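Local coordinates for putative trimethylamine methyltransferase (PDB 4YYC), which probably acts as a methyltransferase of the trimethylamine methyltransferase family and forms an assembly of two subunits, at residues A[337-341]-A[379-384]. Residues are numbered along the deposited sequence; the frame is centred on the assembly and turned at random.
Sequences SLVSY and NMTLLA
Helix pairs commonly pack through side chains alone, and this one is a compact example: no hydrogen bond crosses between the two segments, and a tyrosine ring lying against a methionine chain makes the core. Segment 337-341 is helical, as is 379-384 through most of its length, with axes 9.8 Å apart at closest approach and crossing at -16°, N-to-C directions almost parallel. In register, the CA atoms of Ser337 and Met380 lie 6.3 Å apart, and those of Tyr341 and Ala384 5.2 Å.

The central interaction is a Met-aromatic contact. Met380, present as selenomethionine (chi1 t, chi2 m, chi3 m), points its CA-to-CB bond toward the other helix and lies across one face of the Tyr341 ring: CG stands 3.6 Å from the ring centroid, 11° off the normal, a CH-pi contact, while SE is 4.9 Å from that centroid.

Van der Waals packing completes the interface. Tyr341, chi1 m, leaves its helix sideways, yet its end reaches across, so that OH comes 3.4 Å from Met380 CA. Leu383 CB meets the ring edge, 4.0 Å from Tyr341 CE1, and Ala384 CB sits 3.7 Å from Tyr341 CD1. Ser340 CB lies 3.4 Å from Met380 SE; Ser340 OG is hydrogen-bonded to Thr356.

The contact thus ties helix 334-350 to the C-terminal end of helix 368-383. Val339 packs on helix 286-307, Leu382 on helix 404-420, and Tyr51 meets the Tyr341 ring edge-to-face, while Leu383 of the second subunit touches both Tyr341 and Leu383, placing this buried pair beside the dimer interface.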
loop_
_atom_site.group_PDB
_atom_site.type_symbol
_atom_site.label_atom_id
_atom_site.label_comp_id
_atom_site.label_asym_id
_atom_site.label_seq_id
_atom_site.Cartn_x
_atom_site.Cartn_y
_atom_site.Cartn_z
ATOM N N SER A 337 8.730 6.659 -1.803
ATOM C CA SER A 337 8.697 5.235 -1.511
ATOM C C SER A 337 9.971 4.565 -2.025
ATOM O O SER A 337 10.561 3.723 -1.347
ATOM C CB SER A 337 7.459 4.539 -2.081
ATOM O OG SER A 337 6.334 4.839 -1.245
ATOM N N LEU A 338 10.376 4.909 -3.221
ATOM C CA LEU A 338 11.596 4.333 -3.781
ATOM C C LEU A 338 12.822 4.727 -2.979
ATOM O O LEU A 338 13.688 3.887 -2.690
ATOM C CB LEU A 338 11.803 4.769 -5.241
ATOM C CG LEU A 338 10.754 4.187 -6.198
ATOM C CD1 LEU A 338 10.858 4.865 -7.570
ATOM C CD2 LEU A 338 10.783 2.692 -6.344
ATOM N N VAL A 339 12.897 5.985 -2.609
ATOM C CA VAL A 339 13.977 6.447 -1.701
ATOM C C VAL A 339 13.993 5.592 -0.421
ATOM O O VAL A 339 15.031 5.082 -0.011
ATOM C CB VAL A 339 13.802 7.927 -1.299
ATOM C CG1 VAL A 339 14.700 8.344 -0.114
ATOM C CG2 VAL A 339 14.049 8.843 -2.496
ATOM N N SER A 340 12.840 5.426 0.208
ATOM C CA SER A 340 12.825 4.723 1.471
ATOM C C SER A 340 13.097 3.240 1.363
ATOM O O SER A 340 13.788 2.654 2.225
ATOM C CB SER A 340 11.546 4.979 2.237
ATOM O OG SER A 340 11.519 6.327 2.649
ATOM N N TYR A 341 12.616 2.598 0.297
ATOM C CA TYR A 341 12.975 1.188 0.090
ATOM C C TYR A 341 14.488 1.052 -0.069
ATOM O O TYR A 341 15.101 0.152 0.477
ATOM C CB TYR A 341 12.313 0.602 -1.163
ATOM C CG TYR A 341 10.866 0.150 -1.050
ATOM C CD1 TYR A 341 10.477 -0.808 -0.105
ATOM C CD2 TYR A 341 9.886 0.656 -1.896
ATOM C CE1 TYR A 341 9.176 -1.275 -0.051
ATOM C CE2 TYR A 341 8.571 0.220 -1.799
ATOM C CZ TYR A 341 8.235 -0.744 -0.894
ATOM O OH TYR A 341 6.943 -1.189 -0.771
ATOM N N ASN A 379 2.470 0.934 3.772
ATOM C CA ASN A 379 2.770 -0.353 3.144
ATOM C C ASN A 379 4.265 -0.456 2.786
ATOM O O ASN A 379 4.871 -1.480 3.015
ATOM C CB ASN A 379 1.827 -0.624 1.946
ATOM C CG ASN A 379 0.422 -1.051 2.392
ATOM O OD1 ASN A 379 0.231 -2.060 3.104
ATOM N ND2 ASN A 379 -0.576 -0.306 1.944
HETATM N N MSE A 380 4.852 0.603 2.274
HETATM C CA MSE A 380 6.309 0.637 2.019
HETATM C C MSE A 380 7.043 0.454 3.319
HETATM O O MSE A 380 8.017 -0.285 3.413
HETATM C CB MSE A 380 6.698 1.925 1.300
HETATM C CG MSE A 380 8.181 2.194 1.184
HETATM SE SE MSE A 380 9.022 2.844 2.811
HETATM C CE MSE A 380 8.165 4.598 2.841
ATOM N N THR A 381 6.535 1.069 4.389
ATOM C CA THR A 381 7.264 1.062 5.663
ATOM C C THR A 381 7.428 -0.372 6.140
ATOM O O THR A 381 8.505 -0.808 6.553
ATOM C CB THR A 381 6.501 1.897 6.711
ATOM O OG1 THR A 381 6.401 3.256 6.261
ATOM C CG2 THR A 381 7.167 1.877 8.049
ATOM N N LEU A 382 6.350 -1.147 6.030
ATOM C CA LEU A 382 6.421 -2.541 6.479
ATOM C C LEU A 382 7.272 -3.365 5.517
ATOM O O LEU A 382 8.134 -4.166 5.941
ATOM C CB LEU A 382 5.035 -3.152 6.542
ATOM C CG LEU A 382 5.011 -4.624 7.002
ATOM C CD1 LEU A 382 5.377 -4.707 8.449
ATOM C CD2 LEU A 382 3.671 -5.269 6.732
ATOM N N LEU A 383 7.033 -3.225 4.228
ATOM C CA LEU A 383 7.694 -4.102 3.262
ATOM C C LEU A 383 9.177 -3.812 3.134
ATOM O O LEU A 383 9.965 -4.716 2.822
ATOM C CB LEU A 383 7.006 -4.008 1.893
ATOM C CG LEU A 383 5.557 -4.489 1.882
ATOM C CD1 LEU A 383 5.034 -4.376 0.485
ATOM C CD2 LEU A 383 5.434 -5.901 2.359
ATOM N N ALA A 384 9.580 -2.579 3.444
ATOM C CA ALA A 384 11.016 -2.225 3.495
ATOM C C ALA A 384 11.711 -2.814 4.700
ATOM O O ALA A 384 12.948 -2.771 4.761
ATOM C CB ALA A 384 11.166 -0.701 3.508
#